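Local coordinates for protein quinone oxidoreductase (Coxiella burnetii, PDB 3TQH) that probably reduces quinones with NADPH, which it binds in a Rossmann-type domain, as a member of the medium-chain dehydrogenase/reductase family, at residues Ser84-Val89 and Ala114-Ile119; Gly239-Val244 and Gly250-Val255; His276-Leu281 and Asp285-Glu290. One frame throughout, in Å; residues are numbered along the deposited sequence.

Contact 1 of 3, residues Ser84-Val89 and Ala114-Ile119; sequences SDVNNV and ASPDTI
Val89 leans on Pro116 and Ile119, and Val86 on the same proline, bringing the loop 84-89 against the turn that joins strand 111-114 to strand 119-121. Along that turn, the chain leaves the sheet at Ala114, whose backbone is paired with Met36, and Ser115 then directs its CB away from the loop. The hydroxyl OG of Ser115 serves its own turn instead, accepting a weak hydrogen bond from Asp117 N at 3.3 Å. Pro116 follows and carries the middle of the contact. Its ring offers CB to Val89 CG2, 4.0 Å away, and CG to Val86 CG1 at the looser distance of 4.4 Å, so two neighbouring ring carbons each receive a methyl from a different valine. The side chains of Val89 and Pro116 meet at about a right angle. In Val89 the methyl CG1 is anti to the backbone N (chi1 -169°), which sets CG2 beside that nitrogen and lets this branch make the contact. Asp117 and Thr118 carry the chain round the bend, closed by a backbone hydrogen bond from Thr118 N to Ser115 O of 3.1 Å; Thr118 is also bound to Ile98, both through its backbone and through OG1. Ile119, in strand 119-121, reaches back with CD1 to Val89 CG2, 4.4 Å apart, so that one valine methyl touches both proline and isoleucine. Met36 of strand 36-44 touches all four of these apolar side chains and joins them to the sheet of the GroES-like domain. The buried surface is a modest 134 Å². Between these two segments the attraction is dispersive and hydrophobic, with no directional bond; the loop's backbone bond to Lys33 lies outside it.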
loop_
_atom_site.group_PDB
_atom_site.type_symbol
_atom_site.label_atom_id
_atom_site.label_comp_id
_atom_site.label_asym_id
_atom_site.label_seq_id
_atom_site.Cartn_x
_atom_site.Cartn_y
_atom_site.Cartn_z
ATOM N N SER A 84 -6.038 29.709 -5.079
ATOM C CA SER A 84 -6.464 30.636 -6.128
ATOM C C SER A 84 -6.304 30.077 -7.547
ATOM O O SER A 84 -7.090 30.411 -8.434
ATOM C CB SER A 84 -5.672 31.943 -6.015
ATOM O OG SER A 84 -5.559 32.358 -4.663
ATOM N N ASP A 85 -5.295 29.229 -7.752
ATOM C CA ASP A 85 -4.919 28.777 -9.096
ATOM C C ASP A 85 -5.318 27.330 -9.440
ATOM O O ASP A 85 -4.884 26.799 -10.466
ATOM C CB ASP A 85 -3.405 28.963 -9.292
ATOM C CG ASP A 85 -2.986 30.427 -9.282
ATOM O OD1 ASP A 85 -3.860 31.319 -9.371
ATOM O OD2 ASP A 85 -1.769 30.691 -9.187
ATOM N N VAL A 86 -6.147 26.698 -8.610
ATOM C CA VAL A 86 -6.629 25.340 -8.899
ATOM C C VAL A 86 -7.851 25.404 -9.826
ATOM O O VAL A 86 -8.865 26.013 -9.475
ATOM C CB VAL A 86 -7.001 24.578 -7.608
ATOM C CG1 VAL A 86 -7.499 23.181 -7.944
ATOM C CG2 VAL A 86 -5.812 24.513 -6.661
ATOM N N ASN A 87 -7.755 24.756 -10.989
ATOM C CA ASN A 87 -8.743 24.918 -12.068
ATOM C C ASN A 87 -9.820 23.832 -12.149
ATOM O O ASN A 87 -10.991 24.141 -12.404
ATOM C CB ASN A 87 -8.035 25.005 -13.435
ATOM C CG ASN A 87 -7.603 26.416 -13.793
ATOM O OD1 ASN A 87 -7.580 26.784 -14.968
ATOM N ND2 ASN A 87 -7.257 27.213 -12.786
ATOM N N ASN A 88 -9.422 22.574 -11.960
ATOM C CA ASN A 88 -10.292 21.427 -12.256
ATOM C C ASN A 88 -10.978 20.777 -11.043
ATOM O O ASN A 88 -11.762 19.841 -11.213
ATOM C CB ASN A 88 -9.498 20.350 -13.021
ATOM C CG ASN A 88 -9.408 20.620 -14.527
ATOM O OD1 ASN A 88 -10.036 21.547 -15.059
ATOM N ND2 ASN A 88 -8.622 19.794 -15.225
ATOM N N VAL A 89 -10.684 21.252 -9.833
ATOM C CA VAL A 89 -11.375 20.782 -8.627
ATOM C C VAL A 89 -12.379 21.844 -8.146
ATOM O O VAL A 89 -12.182 23.034 -8.374
ATOM C CB VAL A 89 -10.366 20.463 -7.506
ATOM C CG1 VAL A 89 -11.047 19.719 -6.360
ATOM C CG2 VAL A 89 -9.209 19.640 -8.056
ATOM N N ALA A 114 -3.408 18.776 -0.151
ATOM C CA ALA A 114 -3.097 17.936 -1.307
ATOM C C ALA A 114 -3.068 18.722 -2.617
ATOM O O ALA A 114 -3.724 19.758 -2.762
ATOM C CB ALA A 114 -4.094 16.798 -1.407
ATOM N N SER A 115 -2.287 18.207 -3.561
ATOM C CA SER A 115 -2.212 18.749 -4.905
ATOM C C SER A 115 -3.275 18.060 -5.753
ATOM O O SER A 115 -3.589 16.896 -5.519
ATOM C CB SER A 115 -0.820 18.496 -5.491
ATOM O OG SER A 115 -0.747 18.886 -6.855
ATOM N N PRO A 116 -3.843 18.767 -6.741
ATOM C CA PRO A 116 -4.783 18.095 -7.649
ATOM C C PRO A 116 -4.154 16.966 -8.472
ATOM O O PRO A 116 -4.878 16.148 -9.046
ATOM C CB PRO A 116 -5.258 19.226 -8.573
ATOM C CG PRO A 116 -4.242 20.312 -8.426
ATOM C CD PRO A 116 -3.733 20.207 -7.027
ATOM N N ASP A 117 -2.823 16.931 -8.531
ATOM C CA ASP A 117 -2.093 15.905 -9.273
ATOM C C ASP A 117 -2.036 14.579 -8.524
ATOM O O ASP A 117 -1.783 13.546 -9.136
ATOM C CB ASP A 117 -0.669 16.384 -9.583
ATOM C CG ASP A 117 -0.649 17.650 -10.441
ATOM O OD1 ASP A 117 -1.160 17.617 -11.586
ATOM O OD2 ASP A 117 -0.119 18.680 -9.968
ATOM N N THR A 118 -2.269 14.602 -7.210
ATOM C CA THR A 118 -2.222 13.373 -6.402
ATOM C C THR A 118 -3.589 12.969 -5.818
ATOM O O THR A 118 -3.654 12.275 -4.804
ATOM C CB THR A 118 -1.160 13.468 -5.278
ATOM O OG1 THR A 118 -1.595 14.392 -4.272
ATOM C CG2 THR A 118 0.192 13.912 -5.857
ATOM N N ILE A 119 -4.670 13.392 -6.473
ATOM C CA ILE A 119 -6.021 12.948 -6.112
ATOM C C ILE A 119 -6.846 12.644 -7.356
ATOM O O ILE A 119 -6.474 13.030 -8.460
ATOM C CB ILE A 119 -6.789 14.006 -5.267
ATOM C CG1 ILE A 119 -7.025 15.294 -6.066
ATOM C CG2 ILE A 119 -6.035 14.314 -3.989
ATOM C CD1 ILE A 119 -8.252 16.065 -5.617
#

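Contact 2 of 3, residues Gly239-Val244 and Gly250-Val255; sequences GCIVSV and GRVIEV. With NDP (NADPH dihydro-nicotinamide-adenine-dinucleotide phosphate), chain B.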
loop_
_atom_site.group_PDB
_atom_site.type_symbol
_atom_site.label_atom_id
_atom_site.label_comp_id
_atom_site.label_asym_id
_atom_site.label_seq_id
_atom_site.Cartn_x
_atom_site.Cartn_y
_atom_site.Cartn_z
ATOM N N GLY A 239 12.458 -15.221 -16.604
ATOM C CA GLY A 239 11.628 -14.661 -15.548
ATOM C C GLY A 239 12.278 -13.484 -14.850
ATOM O O GLY A 239 13.488 -13.272 -14.956
ATOM N N CYS A 240 11.464 -12.717 -14.133
ATOM C CA CYS A 240 11.957 -11.580 -13.368
ATOM C C CYS A 240 11.321 -11.527 -11.986
ATOM O O CYS A 240 10.200 -11.989 -11.786
ATOM C CB CYS A 240 11.678 -10.275 -14.106
ATOM S SG CYS A 240 9.925 -9.901 -14.245
ATOM N N ILE A 241 12.061 -10.963 -11.039
ATOM C CA ILE A 241 11.552 -10.724 -9.696
ATOM C C ILE A 241 11.391 -9.215 -9.482
ATOM O O ILE A 241 12.282 -8.425 -9.804
ATOM C CB ILE A 241 12.466 -11.367 -8.610
ATOM C CG1 ILE A 241 11.916 -11.109 -7.204
ATOM C CG2 ILE A 241 13.917 -10.874 -8.722
ATOM C CD1 ILE A 241 12.730 -11.780 -6.112
ATOM N N VAL A 242 10.221 -8.833 -8.977
ATOM C CA VAL A 242 9.946 -7.470 -8.547
ATOM C C VAL A 242 9.905 -7.476 -7.028
ATOM O O VAL A 242 8.922 -7.916 -6.424
ATOM C CB VAL A 242 8.612 -6.956 -9.104
ATOM C CG1 VAL A 242 8.368 -5.530 -8.652
ATOM C CG2 VAL A 242 8.609 -7.046 -10.628
ATOM N N SER A 243 10.987 -7.003 -6.414
ATOM C CA SER A 243 11.087 -6.970 -4.963
ATOM C C SER A 243 10.642 -5.604 -4.464
ATOM O O SER A 243 11.322 -4.607 -4.690
ATOM C CB SER A 243 12.516 -7.290 -4.512
ATOM O OG SER A 243 12.523 -7.711 -3.157
ATOM N N VAL A 244 9.496 -5.581 -3.780
ATOM C CA VAL A 244 8.751 -4.350 -3.489
ATOM C C VAL A 244 9.229 -3.572 -2.243
ATOM O O VAL A 244 9.247 -2.339 -2.274
ATOM C CB VAL A 244 7.223 -4.651 -3.407
ATOM C CG1 VAL A 244 6.425 -3.426 -2.960
ATOM C CG2 VAL A 244 6.717 -5.148 -4.755
ATOM N N GLY A 250 17.953 -3.411 -3.416
ATOM C CA GLY A 250 19.293 -3.427 -4.000
ATOM C C GLY A 250 19.998 -4.754 -3.818
ATOM O O GLY A 250 20.617 -5.260 -4.746
ATOM N N ARG A 251 19.892 -5.314 -2.616
ATOM C CA ARG A 251 20.510 -6.596 -2.290
ATOM C C ARG A 251 19.911 -7.725 -3.135
ATOM O O ARG A 251 20.641 -8.566 -3.666
ATOM C CB ARG A 251 20.328 -6.893 -0.800
ATOM C CG ARG A 251 21.204 -8.016 -0.257
ATOM C CD ARG A 251 20.734 -8.458 1.145
ATOM N NE ARG A 251 20.827 -7.383 2.139
ATOM C CZ ARG A 251 21.935 -7.032 2.795
ATOM N NH1 ARG A 251 23.092 -7.661 2.581
ATOM N NH2 ARG A 251 21.889 -6.033 3.676
ATOM N N VAL A 252 18.585 -7.728 -3.263
ATOM C CA VAL A 252 17.876 -8.744 -4.042
ATOM C C VAL A 252 18.236 -8.681 -5.528
ATOM O O VAL A 252 18.426 -9.712 -6.172
ATOM C CB VAL A 252 16.336 -8.621 -3.870
ATOM C CG1 VAL A 252 15.600 -9.544 -4.845
ATOM C CG2 VAL A 252 15.932 -8.932 -2.426
ATOM N N ILE A 253 18.326 -7.468 -6.061
ATOM C CA ILE A 253 18.677 -7.255 -7.463
ATOM C C ILE A 253 20.099 -7.742 -7.751
ATOM O O ILE A 253 20.352 -8.345 -8.799
ATOM C CB ILE A 253 18.558 -5.760 -7.850
ATOM C CG1 ILE A 253 17.095 -5.310 -7.838
ATOM C CG2 ILE A 253 19.162 -5.500 -9.222
ATOM C CD1 ILE A 253 16.941 -3.810 -7.750
ATOM N N GLU A 254 21.018 -7.484 -6.822
ATOM C CA GLU A 254 22.402 -7.931 -6.972
ATOM C C GLU A 254 22.506 -9.458 -7.015
ATOM O O GLU A 254 23.168 -10.008 -7.896
ATOM C CB GLU A 254 23.292 -7.342 -5.865
ATOM C CG GLU A 254 24.745 -7.822 -5.854
ATOM C CD GLU A 254 25.498 -7.571 -7.165
ATOM O OE1 GLU A 254 25.010 -6.789 -8.011
ATOM O OE2 GLU A 254 26.596 -8.156 -7.343
ATOM N N VAL A 255 21.844 -10.147 -6.091
ATOM C CA VAL A 255 21.889 -11.616 -6.092
ATOM C C VAL A 255 21.237 -12.170 -7.357
ATOM O O VAL A 255 21.717 -13.146 -7.920
ATOM C CB VAL A 255 21.238 -12.243 -4.832
ATOM C CG1 VAL A 255 21.182 -13.769 -4.951
ATOM C CG2 VAL A 255 22.018 -11.848 -3.586
HETATM P PA NDP B . 1.051 -6.114 4.926
HETATM O O1A NDP B . 1.401 -5.794 6.323
HETATM O O2A NDP B . -0.345 -5.748 4.620
HETATM O O5B NDP B . 1.248 -7.685 4.651
HETATM C C5B NDP B . 0.858 -8.610 5.647
HETATM C C4B NDP B . 0.852 -10.018 5.071
HETATM O O4B NDP B . 2.179 -10.496 4.993
HETATM C C3B NDP B . 0.084 -11.033 5.908
HETATM O O3B NDP B . -1.118 -11.375 5.253
HETATM C C2B NDP B . 1.020 -12.230 6.047
HETATM O O2B NDP B . 0.409 -13.450 5.692
HETATM C C1B NDP B . 2.145 -11.902 5.081
HETATM N N9A NDP B . 3.472 -12.387 5.492
HETATM C C8A NDP B . 4.186 -12.003 6.600
HETATM N N7A NDP B . 5.364 -12.660 6.600
HETATM C C5A NDP B . 5.413 -13.454 5.511
HETATM C C6A NDP B . 6.385 -14.330 5.049
HETATM N N6A NDP B . 7.507 -14.484 5.732
HETATM N N1A NDP B . 6.169 -15.034 3.886
HETATM C C2A NDP B . 4.984 -14.857 3.187
HETATM N N3A NDP B . 4.017 -13.979 3.643
HETATM C C4A NDP B . 4.232 -13.290 4.797
HETATM O O3 NDP B . 2.081 -5.408 3.909
HETATM P PN NDP B . 1.728 -4.726 2.488
HETATM O O1N NDP B . 1.038 -3.441 2.729
HETATM O O2N NDP B . 1.132 -5.686 1.548
HETATM O O5D NDP B . 3.218 -4.391 1.986
HETATM C C5D NDP B . 4.214 -5.390 1.887
HETATM C C4D NDP B . 5.590 -4.739 1.796
HETATM O O4D NDP B . 5.670 -3.928 0.639
HETATM C C3D NDP B . 5.867 -3.848 2.997
HETATM O O3D NDP B . 7.174 -4.088 3.467
HETATM C C2D NDP B . 5.706 -2.441 2.464
HETATM O O2D NDP B . 6.504 -1.499 3.157
HETATM C C1D NDP B . 6.092 -2.619 0.992
HETATM N N1N NDP B . 5.506 -1.628 0.060
HETATM C C2N NDP B . 6.356 -0.990 -0.809
HETATM C C3N NDP B . 5.916 -0.000 -1.685
HETATM C C7N NDP B . 6.858 0.687 -2.630
HETATM O O7N NDP B . 6.349 1.691 -3.481
HETATM N N7N NDP B . 8.146 0.348 -2.642
HETATM C C4N NDP B . 4.460 0.371 -1.661
HETATM C C5N NDP B . 3.585 -0.368 -0.699
HETATM C C6N NDP B . 4.160 -1.340 0.114
HETATM P P2B NDP B . 0.047 -14.558 6.804
HETATM O O1X NDP B . -0.846 -15.592 6.165
HETATM O O2X NDP B . -0.691 -13.917 7.954
HETATM O O3X NDP B . 1.281 -15.241 7.328
#
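Val252, on the helix 249-258, points its side chain at the strand 239-243 and meets both Ile241 and Ser243. Its CB faces the CB-OG bond of Ser243, 4.0 Å from OG of that serine. From there the two methyls part. CG1, anti to the backbone N (chi1 171°), faces the strand where Ile241 and Ser243 both reach it: Ser243 CB is 3.8 Å from Val252 CG1, and Ile241 CD1 is 3.9 Å from the same methyl. The isoleucine touches with its terminal methyl, CD1, because both its torsions are extended and carry that atom out from the strand; the two aliphatic side chains cross at about a right angle. The other methyl, CG2, packs against the serine hydroxyl, with Ser243 OG at 3.7 Å. This is a van der Waals contact; the buried hydroxyl is hydrogen-bonded to Asp221 OD2, at the end of the adjoining strand 216-221. Ile229 of helix 225-231 also touches Val252, and Ile241 packs on Ala263 of strand 262-264, so the valine belongs to a layer shared by neighbouring elements.

Just past the strand, Val244 turns to the cofactor. Its carbonyl oxygen accepts a hydrogen bond of 2.9 Å from N7N, the carboxamide nitrogen of NADPH, with a bent N-H...O angle of 135°. The side chain approaches the nicotinamide ring as well, Val244 CG1 being 3.3 Å from C2N. Leu266 O is another of the cofactor's hydrogen-bonding partners. The arrangement is that of a beta-alpha-beta unit, strand 239-243, helix 249-258 and strand 262-264, in a Rossmann-type fold: the helix packs on the parallel sheet, and the residue following the strand's C-terminal end helps to hold the nicotinamide.

Contact 3 of 3, residues His276-Leu281 and Asp285-Glu290; sequences HYLGKL and DKLRIE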
loop_
_atom_site.group_PDB
_atom_site.type_symbol
_atom_site.label_atom_id
_atom_site.label_comp_id
_atom_site.label_asym_id
_atom_site.label_seq_id
_atom_site.Cartn_x
_atom_site.Cartn_y
_atom_site.Cartn_z
ATOM N N HIS A 276 -8.123 5.698 -11.250
ATOM C CA HIS A 276 -9.450 5.726 -11.885
ATOM C C HIS A 276 -9.897 4.304 -12.218
ATOM O O HIS A 276 -11.033 3.906 -11.929
ATOM C CB HIS A 276 -9.418 6.521 -13.204
ATOM C CG HIS A 276 -9.771 7.973 -13.070
ATOM N ND1 HIS A 276 -10.945 8.409 -12.494
ATOM C CD2 HIS A 276 -9.133 9.087 -13.507
ATOM C CE1 HIS A 276 -10.999 9.730 -12.548
ATOM N NE2 HIS A 276 -9.913 10.166 -13.161
ATOM N N TYR A 277 -8.982 3.556 -12.835
ATOM C CA TYR A 277 -9.227 2.178 -13.259
ATOM C C TYR A 277 -9.492 1.262 -12.064
ATOM O O TYR A 277 -10.493 0.548 -12.040
ATOM C CB TYR A 277 -8.040 1.670 -14.094
ATOM C CG TYR A 277 -8.093 0.203 -14.440
ATOM C CD1 TYR A 277 -8.975 -0.272 -15.407
ATOM C CD2 TYR A 277 -7.252 -0.707 -13.816
ATOM C CE1 TYR A 277 -9.025 -1.617 -15.734
ATOM C CE2 TYR A 277 -7.295 -2.062 -14.139
ATOM C CZ TYR A 277 -8.186 -2.504 -15.096
ATOM O OH TYR A 277 -8.233 -3.838 -15.415
ATOM N N LEU A 278 -8.604 1.302 -11.071
ATOM C CA LEU A 278 -8.754 0.482 -9.870
ATOM C C LEU A 278 -10.053 0.792 -9.126
ATOM O O LEU A 278 -10.743 -0.120 -8.670
ATOM C CB LEU A 278 -7.558 0.666 -8.935
ATOM C CG LEU A 278 -6.221 0.140 -9.460
ATOM C CD1 LEU A 278 -5.103 0.498 -8.494
ATOM C CD2 LEU A 278 -6.279 -1.362 -9.695
ATOM N N GLY A 279 -10.381 2.075 -9.008
ATOM C CA GLY A 279 -11.603 2.493 -8.338
ATOM C C GLY A 279 -12.866 2.048 -9.058
ATOM O O GLY A 279 -13.864 1.716 -8.421
ATOM N N LYS A 280 -12.827 2.049 -10.386
ATOM C CA LYS A 280 -13.958 1.582 -11.188
ATOM C C LYS A 280 -14.230 0.095 -10.926
ATOM O O LYS A 280 -15.374 -0.305 -10.689
ATOM C CB LYS A 280 -13.695 1.819 -12.677
ATOM C CG LYS A 280 -14.955 1.828 -13.526
ATOM C CD LYS A 280 -14.656 2.242 -14.965
ATOM C CE LYS A 280 -15.932 2.408 -15.767
ATOM N NZ LYS A 280 -15.636 2.616 -17.204
ATOM N N LEU A 281 -13.166 -0.709 -10.958
ATOM C CA LEU A 281 -13.245 -2.138 -10.658
ATOM C C LEU A 281 -13.899 -2.375 -9.308
ATOM O O LEU A 281 -14.790 -3.213 -9.186
ATOM C CB LEU A 281 -11.851 -2.783 -10.658
ATOM C CG LEU A 281 -11.084 -2.904 -11.980
ATOM C CD1 LEU A 281 -9.769 -3.645 -11.742
ATOM C CD2 LEU A 281 -11.905 -3.602 -13.061
ATOM N N ASP A 285 -17.840 -4.156 -8.314
ATOM C CA ASP A 285 -17.647 -5.448 -7.634
ATOM C C ASP A 285 -16.765 -6.421 -8.441
ATOM O O ASP A 285 -16.978 -7.636 -8.415
ATOM C CB ASP A 285 -19.005 -6.093 -7.274
ATOM C CG ASP A 285 -19.740 -5.366 -6.129
ATOM O OD1 ASP A 285 -19.159 -4.468 -5.481
ATOM O OD2 ASP A 285 -20.916 -5.706 -5.865
ATOM N N LYS A 286 -15.774 -5.878 -9.148
ATOM C CA LYS A 286 -14.828 -6.681 -9.935
ATOM C C LYS A 286 -13.475 -6.816 -9.239
ATOM O O LYS A 286 -12.627 -7.604 -9.658
ATOM C CB LYS A 286 -14.634 -6.069 -11.326
ATOM C CG LYS A 286 -15.893 -6.095 -12.200
ATOM C CD LYS A 286 -15.632 -5.569 -13.614
ATOM C CE LYS A 286 -14.987 -6.627 -14.521
ATOM N NZ LYS A 286 -15.973 -7.598 -15.107
ATOM N N LEU A 287 -13.276 -6.026 -8.189
ATOM C CA LEU A 287 -12.082 -6.097 -7.357
ATOM C C LEU A 287 -12.520 -5.821 -5.921
ATOM O O LEU A 287 -13.183 -4.820 -5.654
ATOM C CB LEU A 287 -11.046 -5.072 -7.830
ATOM C CG LEU A 287 -9.716 -4.946 -7.073
ATOM C CD1 LEU A 287 -8.919 -6.251 -7.084
ATOM C CD2 LEU A 287 -8.885 -3.796 -7.666
ATOM N N ARG A 288 -12.172 -6.716 -5.003
ATOM C CA ARG A 288 -12.544 -6.558 -3.599
ATOM C C ARG A 288 -11.408 -5.930 -2.824
ATOM O O ARG A 288 -10.266 -6.380 -2.932
ATOM C CB ARG A 288 -12.858 -7.905 -2.958
ATOM C CG ARG A 288 -13.373 -7.760 -1.539
ATOM C CD ARG A 288 -13.279 -9.031 -0.728
ATOM N NE ARG A 288 -13.568 -8.753 0.675
ATOM C CZ ARG A 288 -14.774 -8.465 1.166
ATOM N NH1 ARG A 288 -15.845 -8.424 0.377
ATOM N NH2 ARG A 288 -14.913 -8.221 2.464
ATOM N N ILE A 289 -11.731 -4.897 -2.046
ATOM C CA ILE A 289 -10.823 -4.362 -1.040
ATOM C C ILE A 289 -11.269 -4.913 0.305
ATOM O O ILE A 289 -12.339 -4.559 0.810
ATOM C CB ILE A 289 -10.833 -2.823 -0.969
ATOM C CG1 ILE A 289 -10.716 -2.211 -2.361
ATOM C CG2 ILE A 289 -9.686 -2.338 -0.085
ATOM C CD1 ILE A 289 -10.583 -0.714 -2.347
ATOM N N GLU A 290 -10.454 -5.797 0.864
ATOM C CA GLU A 290 -10.709 -6.394 2.160
ATOM C C GLU A 290 -10.268 -5.432 3.248
ATOM O O GLU A 290 -9.080 -5.192 3.429
ATOM C CB GLU A 290 -9.942 -7.716 2.284
ATOM C CG GLU A 290 -10.018 -8.385 3.652
ATOM C CD GLU A 290 -11.424 -8.792 4.042
ATOM O OE1 GLU A 290 -12.254 -9.036 3.140
ATOM O OE2 GLU A 290 -11.693 -8.878 5.261
#
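Leu281 O receives the principal bond of this contact, from Lys286 N at 2.8 Å with an N-H...O angle of 158°; the donor stands 25° out of the carbonyl plane. Leu287 N adds a second, weak hydrogen bond to the same oxygen at 3.3 Å, so the carbonyl near the helix end has two backbone donors. The first of these, with Asp285 N to Val282 O, makes a Schellman motif whose C-prime residue is Asp285, with positive phi. The carbonyl of Lys280 is bound by Ser283 OG.

Beneath the polar turn, the side chains close up. Leu281 CB and Leu287 CB meet at 3.7 Å, and the two leucines cross obliquely. The CD2 branch of Leu287, whose CG lies opposite the backbone N (chi1 178°), meets Leu278 CD2 at 4.1 Å. On the outer side Lys286 CB rests near Leu281 CD2, while the amine end of the lysine leads away.

Farther along, Arg288 forms a salt bridge with Glu290 within the loop, its NE at 2.8 Å and NH2 at 2.9 Å gripping OE1 side-on, with that one oxygen nearly in the guanidinium plane. The backbone donors have partners too, Arg288 N on Gln171 OE1 and Glu290 N on His167 NE2.

Those two acceptors belong to helix 164-175, which also packs Leu172 against Leu278 and Leu168 against Leu287. The loop thus runs along this helix from the end of helix 272-283 to strand 291-295.

From the N terminus, contact 1 comes first: it closes the excursion from loop 84-89 through strands 94-98 and 111-114 to the turn at 114-119, wholly within the GroES-like domain. Contact 2 closes the short connection between strand 239-243 and helix 249-258, in the parallel sheet of the nucleotide-binding domain. Contact 3 closes a tighter turn still, bringing the chain off helix 272-283 toward strand 291-295, which pairs with 315-319 and so joins the sheet that includes 36-44. The three lie in series, neither nested nor crossed. Contacts 1 and 2 have centres 36 Å apart, whereas the nearest atoms of contacts 1 and 3 are about 6 Å apart, without touching.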